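Local coordinates for protein KLLA0E08119p (Kluyveromyces lactis, PDB 3VA7) that probably carries out the biotin-dependent, ATP-driven carboxylation of urea to urea-1-carboxylate, this chain being the urea carboxylase part of a longer protein that probably also hydrolyses the product, at residues M331-D336 with T355-S360; Y946-R951 with R1177-V1182. All blocks are in the same frame, centred on the assembly; numbering follows the deposited sequence.

Contact 1. Residues M331-D336 with T355-S360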
ATOM      1  N   MET A 331     -10.498 -33.695 -13.468  1.00 31.97           N
ATOM      2  CA  MET A 331     -10.977 -33.953 -12.143  1.00 33.30           C
ATOM      3  C   MET A 331     -11.798 -35.208 -12.292  1.00 32.72           C
ATOM      4  O   MET A 331     -11.652 -36.145 -11.482  1.00 33.45           O
ATOM      5  CB  MET A 331     -11.845 -32.799 -11.584  1.00 34.36           C
ATOM      6  CG  MET A 331     -11.103 -31.536 -11.207  1.00 39.14           C
ATOM      7  SD  MET A 331     -10.294 -31.650  -9.589  1.00 52.06           S
ATOM      8  CE  MET A 331      -8.680 -32.099 -10.267  1.00 45.57           C
ATOM      9  N   VAL A 332     -12.674 -35.242 -13.298  1.00 30.97           N
ATOM     10  CA  VAL A 332     -13.605 -36.382 -13.367  1.00 30.23           C
ATOM     11  C   VAL A 332     -13.007 -37.732 -13.849  1.00 30.52           C
ATOM     12  O   VAL A 332     -13.608 -38.786 -13.622  1.00 31.30           O
ATOM     13  CB  VAL A 332     -14.903 -36.053 -14.071  1.00 29.67           C
ATOM     14  CG1 VAL A 332     -15.463 -34.797 -13.473  1.00 26.24           C
ATOM     15  CG2 VAL A 332     -14.679 -35.887 -15.565  1.00 29.88           C
ATOM     16  N   THR A 333     -11.798 -37.705 -14.417  1.00 29.52           N
ATOM     17  CA  THR A 333     -11.180 -38.914 -14.988  1.00 28.81           C
ATOM     18  C   THR A 333      -9.890 -39.312 -14.229  1.00 28.20           C
ATOM     19  O   THR A 333      -9.501 -40.470 -14.205  1.00 26.94           O
ATOM     20  CB  THR A 333     -10.892 -38.675 -16.496  1.00 29.10           C
ATOM     21  OG1 THR A 333      -9.925 -37.638 -16.659  1.00 30.24           O
ATOM     22  CG2 THR A 333     -12.169 -38.201 -17.222  1.00 28.18           C
ATOM     23  N   GLY A 334      -9.259 -38.331 -13.566  1.00 27.84           N
ATOM     24  CA  GLY A 334      -8.010 -38.520 -12.843  1.00 26.33           C
ATOM     25  C   GLY A 334      -6.839 -38.558 -13.797  1.00 27.34           C
ATOM     26  O   GLY A 334      -5.758 -39.031 -13.428  1.00 27.66           O
ATOM     27  N   LEU A 335      -7.045 -38.125 -15.046  1.00 27.16           N
ATOM     28  CA  LEU A 335      -5.968 -38.114 -16.029  1.00 27.47           C
ATOM     29  C   LEU A 335      -5.213 -36.818 -15.975  1.00 27.60           C
ATOM     30  O   LEU A 335      -5.785 -35.774 -15.750  1.00 28.55           O
ATOM     31  CB  LEU A 335      -6.507 -38.287 -17.451  1.00 27.52           C
ATOM     32  CG  LEU A 335      -7.195 -39.632 -17.734  1.00 28.23           C
ATOM     33  CD1 LEU A 335      -7.580 -39.682 -19.204  1.00 27.29           C
ATOM     34  CD2 LEU A 335      -6.358 -40.825 -17.324  1.00 24.94           C
ATOM     35  N   ASP A 336      -3.915 -36.880 -16.173  1.00 27.33           N
ATOM     36  CA  ASP A 336      -3.179 -35.677 -16.354  1.00 27.82           C
ATOM     37  C   ASP A 336      -2.988 -35.563 -17.889  1.00 27.86           C
ATOM     38  O   ASP A 336      -2.137 -36.254 -18.481  1.00 27.20           O
ATOM     39  CB  ASP A 336      -1.870 -35.762 -15.573  1.00 27.95           C
ATOM     40  CG  ASP A 336      -0.947 -34.566 -15.805  1.00 31.55           C
ATOM     41  OD1 ASP A 336      -0.000 -34.421 -14.986  1.00 32.17           O
ATOM     42  OD2 ASP A 336      -1.126 -33.787 -16.801  1.00 34.64           O
ATOM     43  N   THR A 355      -7.513 -48.606 -23.148  1.00 52.77           N
ATOM     44  CA  THR A 355      -7.593 -47.564 -22.155  1.00 53.26           C
ATOM     45  C   THR A 355      -9.073 -47.404 -21.787  1.00 53.65           C
ATOM     46  O   THR A 355      -9.899 -47.090 -22.633  1.00 53.28           O
ATOM     47  CB  THR A 355      -6.919 -46.267 -22.674  1.00 53.47           C
ATOM     48  OG1 THR A 355      -5.628 -46.593 -23.198  1.00 53.68           O
ATOM     49  CG2 THR A 355      -6.708 -45.229 -21.551  1.00 53.92           C
ATOM     50  N   LYS A 356      -9.397 -47.683 -20.527  1.00 54.19           N
ATOM     51  CA  LYS A 356     -10.759 -47.571 -20.009  1.00 54.20           C
ATOM     52  C   LYS A 356     -10.870 -46.238 -19.264  1.00 53.69           C
ATOM     53  O   LYS A 356     -10.249 -46.050 -18.205  1.00 54.51           O
ATOM     54  CB  LYS A 356     -11.005 -48.721 -19.048  1.00 54.37           C
ATOM     55  CG  LYS A 356     -12.458 -48.943 -18.638  1.00 58.60           C
ATOM     56  CD  LYS A 356     -12.569 -50.167 -17.651  1.00 62.17           C
ATOM     57  CE  LYS A 356     -13.957 -50.286 -16.945  1.00 62.67           C
ATOM     58  NZ  LYS A 356     -15.023 -50.888 -17.820  1.00 61.67           N
ATOM     59  N   ILE A 357     -11.639 -45.299 -19.799  1.00 52.43           N
ATOM     60  CA  ILE A 357     -11.842 -44.045 -19.093  1.00 51.19           C
ATOM     61  C   ILE A 357     -13.098 -44.048 -18.199  1.00 51.72           C
ATOM     62  O   ILE A 357     -14.209 -44.273 -18.688  1.00 52.24           O
ATOM     63  CB  ILE A 357     -11.780 -42.881 -20.072  1.00 50.86           C
ATOM     64  CG1 ILE A 357     -10.299 -42.656 -20.397  1.00 48.77           C
ATOM     65  CG2 ILE A 357     -12.398 -41.627 -19.454  1.00 49.50           C
ATOM     66  CD1 ILE A 357     -10.028 -42.065 -21.671  1.00 42.19           C
ATOM     67  N   GLU A 358     -12.914 -43.858 -16.889  1.00 51.76           N
ATOM     68  CA  GLU A 358     -14.047 -43.679 -15.963  1.00 51.80           C
ATOM     69  C   GLU A 358     -14.272 -42.268 -15.450  1.00 50.35           C
ATOM     70  O   GLU A 358     -13.423 -41.667 -14.799  1.00 50.28           O
ATOM     71  CB  GLU A 358     -14.036 -44.670 -14.786  1.00 52.64           C
ATOM     72  CG  GLU A 358     -12.659 -45.135 -14.314  1.00 57.21           C
ATOM     73  CD  GLU A 358     -12.594 -46.683 -14.132  1.00 63.61           C
ATOM     74  OE1 GLU A 358     -11.682 -47.143 -13.387  1.00 63.67           O
ATOM     75  OE2 GLU A 358     -13.458 -47.424 -14.736  1.00 64.86           O
ATOM     76  N   VAL A 359     -15.467 -41.773 -15.724  1.00 49.38           N
ATOM     77  CA  VAL A 359     -15.866 -40.460 -15.278  1.00 48.43           C
ATOM     78  C   VAL A 359     -16.581 -40.611 -13.963  1.00 48.10           C
ATOM     79  O   VAL A 359     -17.445 -41.468 -13.797  1.00 48.73           O
ATOM     80  CB  VAL A 359     -16.704 -39.733 -16.307  1.00 47.40           C
ATOM     81  CG1 VAL A 359     -17.439 -40.703 -17.096  1.00 49.03           C
ATOM     82  CG2 VAL A 359     -17.643 -38.781 -15.632  1.00 47.96           C
ATOM     83  N   SER A 360     -16.221 -39.743 -13.032  1.00 47.56           N
ATOM     84  CA  SER A 360     -16.466 -39.968 -11.635  1.00 46.37           C
ATOM     85  C   SER A 360     -16.799 -38.629 -11.032  1.00 45.33           C
ATOM     86  O   SER A 360     -15.941 -37.760 -10.886  1.00 44.54           O
ATOM     87  CB  SER A 360     -15.192 -40.537 -11.047  1.00 47.06           C
ATOM     88  OG  SER A 360     -15.408 -41.025  -9.757  1.00 49.80           O
TER
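Val-332, in the last turn of helix 326-333, meets Val-359 and Ser-360 of the loop that leads into strand 362-372. Its CB lies 3.8 Å from Ser-360 O, an oxygen that also accepts a hydrogen bond from His-419. Of the two methyls, CG1 stays near the same oxygen, 4.0 Å from Ser-360 O, while CG2 turns to the other valine, with Val-332 CG2 4.1 Å from Val-359 CG2. Val-332 CG1 lies beside the backbone N (chi1 -50°) and CG2 between N and carbonyl carbon, which sends the two branches to different partners. The valines run side by side. At the helix end, Val-332 O receives a weak, bent bond from Ser-360 N (2.8 Å, 122° at the hydrogen), and the CA-H of Val-359 approaches the same oxygen. Thr-333 CA points its hydrogen almost straight at Glu-358 O, 3.6 Å away. Farther along, Thr-333 CG2 meets Ile-357 CG2, and Leu-335 CD1 lies 4.2 Å from Ile-357 CG1, where both side chains also touch Ile-252 of strand 249-261. Methyl contacts and carbonyl oxygens accepting one weak N-H bond and CA-H approaches thus join helix end to loop within the biotin carboxylase region, without pairing of charges.

Contact 2. Residues Y946-R951 with R1177-V1182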
ATOM      1  N   TYR A 946      13.560  21.331  -2.189  1.00 28.06           N
ATOM      2  CA  TYR A 946      13.525  22.080  -0.957  1.00 28.00           C
ATOM      3  C   TYR A 946      14.023  23.523  -1.205  1.00 28.26           C
ATOM      4  O   TYR A 946      13.471  24.490  -0.677  1.00 28.29           O
ATOM      5  CB  TYR A 946      14.328  21.338   0.104  1.00 27.36           C
ATOM      6  CG  TYR A 946      14.348  22.038   1.375  1.00 26.36           C
ATOM      7  CD1 TYR A 946      13.267  21.933   2.255  1.00 29.96           C
ATOM      8  CD2 TYR A 946      15.414  22.884   1.702  1.00 24.96           C
ATOM      9  CE1 TYR A 946      13.255  22.650   3.474  1.00 28.78           C
ATOM     10  CE2 TYR A 946      15.421  23.597   2.912  1.00 24.91           C
ATOM     11  CZ  TYR A 946      14.337  23.456   3.787  1.00 27.67           C
ATOM     12  OH  TYR A 946      14.346  24.114   4.998  1.00 35.18           O
ATOM     13  N   ARG A 947      15.038  23.648  -2.052  1.00 28.74           N
ATOM     14  CA  ARG A 947      15.547  24.976  -2.446  1.00 29.72           C
ATOM     15  C   ARG A 947      14.526  25.817  -3.193  1.00 29.17           C
ATOM     16  O   ARG A 947      14.491  27.017  -3.020  1.00 28.34           O
ATOM     17  CB  ARG A 947      16.859  24.890  -3.241  1.00 28.59           C
ATOM     18  CG  ARG A 947      18.029  24.490  -2.388  1.00 29.41           C
ATOM     19  CD  ARG A 947      19.356  24.452  -3.189  1.00 33.73           C
ATOM     20  NE  ARG A 947      19.304  23.569  -4.362  1.00 30.88           N
ATOM     21  CZ  ARG A 947      19.064  24.019  -5.598  1.00 32.91           C
ATOM     22  NH1 ARG A 947      18.865  25.340  -5.808  1.00 27.35           N
ATOM     23  NH2 ARG A 947      19.018  23.156  -6.616  1.00 30.48           N
ATOM     24  N   GLU A 948      13.705  25.179  -4.011  1.00 29.96           N
ATOM     25  CA  GLU A 948      12.828  25.955  -4.830  1.00 31.82           C
ATOM     26  C   GLU A 948      11.435  26.108  -4.226  1.00 32.62           C
ATOM     27  O   GLU A 948      10.658  26.968  -4.671  1.00 33.41           O
ATOM     28  CB  GLU A 948      12.925  25.638  -6.366  1.00 31.83           C
ATOM     29  CG  GLU A 948      12.850  24.203  -6.737  1.00 35.76           C
ATOM     30  CD  GLU A 948      13.241  23.845  -8.167  1.00 37.79           C
ATOM     31  OE1 GLU A 948      12.428  23.093  -8.749  1.00 43.66           O
ATOM     32  OE2 GLU A 948      14.343  24.191  -8.677  1.00 35.34           O
ATOM     33  N   THR A 949      11.123  25.363  -3.149  1.00 32.89           N
ATOM     34  CA  THR A 949       9.755  25.452  -2.630  1.00 31.00           C
ATOM     35  C   THR A 949       9.659  26.062  -1.262  1.00 30.40           C
ATOM     36  O   THR A 949       8.568  26.459  -0.867  1.00 29.15           O
ATOM     37  CB  THR A 949       9.048  24.119  -2.572  1.00 30.99           C
ATOM     38  OG1 THR A 949       9.726  23.304  -1.611  1.00 31.62           O
ATOM     39  CG2 THR A 949       9.024  23.458  -3.935  1.00 29.83           C
ATOM     40  N   ILE A 950      10.769  26.112  -0.525  1.00 30.10           N
ATOM     41  CA  ILE A 950      10.671  26.398   0.925  1.00 29.88           C
ATOM     42  C   ILE A 950      11.720  27.356   1.440  1.00 30.62           C
ATOM     43  O   ILE A 950      11.371  28.385   2.003  1.00 30.52           O
ATOM     44  CB  ILE A 950      10.710  25.090   1.793  1.00 29.41           C
ATOM     45  CG1 ILE A 950       9.433  24.288   1.593  1.00 28.04           C
ATOM     46  CG2 ILE A 950      10.993  25.395   3.292  1.00 27.35           C
ATOM     47  CD1 ILE A 950       9.353  22.966   2.468  1.00 28.29           C
ATOM     48  N   ARG A 951      12.991  26.976   1.270  1.00 30.83           N
ATOM     49  CA  ARG A 951      14.118  27.768   1.678  1.00 32.19           C
ATOM     50  C   ARG A 951      15.255  27.601   0.673  1.00 33.30           C
ATOM     51  O   ARG A 951      15.825  26.499   0.560  1.00 34.15           O
ATOM     52  CB  ARG A 951      14.626  27.313   3.034  1.00 32.18           C
ATOM     53  CG  ARG A 951      15.662  28.271   3.592  1.00 32.85           C
ATOM     54  CD  ARG A 951      15.723  28.181   5.093  1.00 34.89           C
ATOM     55  NE  ARG A 951      16.767  29.053   5.623  1.00 37.57           N
ATOM     56  CZ  ARG A 951      16.903  29.407   6.897  1.00 37.26           C
ATOM     57  NH1 ARG A 951      16.034  28.990   7.809  1.00 42.02           N
ATOM     58  NH2 ARG A 951      17.898  30.202   7.264  1.00 34.78           N
ATOM     59  N   ARG A1177       2.172  28.091  -2.357  1.00 34.36           N
ATOM     60  CA  ARG A1177       3.248  28.957  -2.796  1.00 34.53           C
ATOM     61  C   ARG A1177       3.682  28.514  -4.172  1.00 35.43           C
ATOM     62  O   ARG A1177       3.894  27.303  -4.390  1.00 35.72           O
ATOM     63  CB  ARG A1177       4.448  28.825  -1.870  1.00 34.93           C
ATOM     64  CG  ARG A1177       5.649  29.802  -2.119  1.00 33.38           C
ATOM     65  CD  ARG A1177       6.676  29.600  -1.008  1.00 35.29           C
ATOM     66  NE  ARG A1177       8.072  29.935  -1.336  1.00 34.02           N
ATOM     67  CZ  ARG A1177       8.768  29.472  -2.383  1.00 33.92           C
ATOM     68  NH1 ARG A1177       8.218  28.649  -3.329  1.00 26.01           N
ATOM     69  NH2 ARG A1177      10.045  29.870  -2.499  1.00 34.47           N
ATOM     70  N   PHE A1178       3.857  29.485  -5.089  1.00 35.25           N
ATOM     71  CA  PHE A1178       4.128  29.188  -6.504  1.00 33.93           C
ATOM     72  C   PHE A1178       5.483  28.585  -6.652  1.00 33.37           C
ATOM     73  O   PHE A1178       6.495  29.151  -6.239  1.00 32.31           O
ATOM     74  CB  PHE A1178       3.996  30.459  -7.343  1.00 34.78           C
ATOM     75  CG  PHE A1178       4.178  30.256  -8.835  1.00 34.01           C
ATOM     76  CD1 PHE A1178       3.073  30.257  -9.686  1.00 32.74           C
ATOM     77  CD2 PHE A1178       5.468  30.101  -9.394  1.00 32.89           C
ATOM     78  CE1 PHE A1178       3.237  30.110 -11.074  1.00 29.37           C
ATOM     79  CE2 PHE A1178       5.634  29.937 -10.758  1.00 30.99           C
ATOM     80  CZ  PHE A1178       4.507  29.967 -11.602  1.00 28.65           C
ATOM     81  N   TRP A1179       5.495  27.422  -7.269  1.00 34.19           N
ATOM     82  CA  TRP A1179       6.706  26.637  -7.399  1.00 34.97           C
ATOM     83  C   TRP A1179       7.441  27.002  -8.679  1.00 35.70           C
ATOM     84  O   TRP A1179       8.554  27.556  -8.623  1.00 36.61           O
ATOM     85  CB  TRP A1179       6.331  25.165  -7.393  1.00 35.59           C
ATOM     86  CG  TRP A1179       7.496  24.185  -7.378  1.00 36.44           C
ATOM     87  CD1 TRP A1179       8.787  24.420  -7.764  1.00 33.95           C
ATOM     88  CD2 TRP A1179       7.435  22.799  -6.994  1.00 35.57           C
ATOM     89  NE1 TRP A1179       9.538  23.277  -7.602  1.00 35.61           N
ATOM     90  CE2 TRP A1179       8.732  22.263  -7.152  1.00 33.92           C
ATOM     91  CE3 TRP A1179       6.410  21.967  -6.519  1.00 36.39           C
ATOM     92  CZ2 TRP A1179       9.044  20.930  -6.862  1.00 32.10           C
ATOM     93  CZ3 TRP A1179       6.731  20.627  -6.206  1.00 37.78           C
ATOM     94  CH2 TRP A1179       8.046  20.128  -6.397  1.00 33.69           C
ATOM     95  N   LYS A1180       6.811  26.705  -9.818  1.00 35.04           N
ATOM     96  CA  LYS A1180       7.431  26.841 -11.141  1.00 35.54           C
ATOM     97  C   LYS A1180       6.361  26.699 -12.252  1.00 35.53           C
ATOM     98  O   LYS A1180       5.310  26.043 -12.032  1.00 36.61           O
ATOM     99  CB  LYS A1180       8.553  25.798 -11.335  1.00 35.18           C
ATOM    100  CG  LYS A1180       8.050  24.355 -11.388  1.00 35.84           C
ATOM    101  CD  LYS A1180       9.135  23.381 -11.710  1.00 37.29           C
ATOM    102  CE  LYS A1180       8.814  22.046 -11.086  1.00 38.48           C
ATOM    103  NZ  LYS A1180      10.041  21.265 -11.009  1.00 38.08           N
ATOM    104  N   PRO A1181       6.599  27.299 -13.435  1.00 35.02           N
ATOM    105  CA  PRO A1181       5.572  27.116 -14.472  1.00 35.56           C
ATOM    106  C   PRO A1181       5.787  25.817 -15.233  1.00 35.88           C
ATOM    107  O   PRO A1181       6.880  25.298 -15.219  1.00 35.77           O
ATOM    108  CB  PRO A1181       5.792  28.320 -15.388  1.00 34.99           C
ATOM    109  CG  PRO A1181       7.263  28.642 -15.266  1.00 33.26           C
ATOM    110  CD  PRO A1181       7.701  28.179 -13.891  1.00 35.17           C
ATOM    111  N   VAL A1182       4.753  25.281 -15.863  1.00 37.58           N
ATOM    112  CA  VAL A1182       4.926  24.142 -16.766  1.00 39.11           C
ATOM    113  C   VAL A1182       5.120  24.600 -18.226  1.00 40.31           C
ATOM    114  O   VAL A1182       6.128  24.263 -18.875  1.00 41.35           O
ATOM    115  CB  VAL A1182       3.721  23.164 -16.693  1.00 40.03           C
ATOM    116  CG1 VAL A1182       3.841  22.014 -17.790  1.00 38.11           C
ATOM    117  CG2 VAL A1182       3.588  22.612 -15.272  1.00 38.03           C
TER
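Glu-948 and Trp-1179 form the straighter of two hydrogen bonds between the end of helix 937-949 and strand 1176-1181. Trp-1179 NE1 donates to Glu-948 OE1 over 3.1 Å, at 164° about the hydrogen; the oxygen lies in the indole plane and is met on its anti side, and the carboxylate stands steeply to the ring. The second bond runs from Arg-1177 NH1 to Glu-948 O at 3.3 Å. Arg-1177 reaches it through an extended chain, CG anti to the backbone N (chi1 -174°), which lays one guanidinium face beneath Thr-949 O.

Among charges, Glu-948 OE1 also forms a long salt bridge with Lys-1180 NZ, 3.8 Å away.

The apolar part is a CH-pi contact: Thr-949 CG2 stands 3.5 Å from the centroid of the five-membered ring of Trp-1179, only 14° off its normal, while Thr-949 OG1 turns back to Arg-945 O. Lys-1180 CE lies over the opposite face, toward the rim. Trp-1179 and Lys-1180 share a classic beta bulge opposite Ile-1197. With an alanine in place of Trp-1179, Glu-948 OE1 would probably lose its N-H donor and the Thr-949 methyl the ring face it rests on.

These bonds hold the biotin carrier domain against the carboxyltransferase domain, with the side chain of Ile-950 about 7 Å from the bound biotinyl group. An indole N-H and a guanidinium directed at oxygens, a methyl on a ring face and a long charge pair imply an interface set more by direction than by charge, consistent with positioning biotin for carboxyl transfer.

The two contacts share no structural element: their centres are 70 Å apart, on opposite sides of the chain's centre, and contact 1 closes in sequence before contact 2 begins. Contact 1 is a surface contact made within the biotin carboxylase region, between segments with only 18 residues between them, whereas contact 2 is partly buried and spans 225 intervening residues to join two separate domains. Their chemistry follows this difference. Although each uses a helix end, contact 1 relies on aliphatic branches and backbone oxygens with one weak bond, while contact 2 uses side-chain donors, an aromatic face and one long charge pair. The areas buried are similar, 278 and 294 Å².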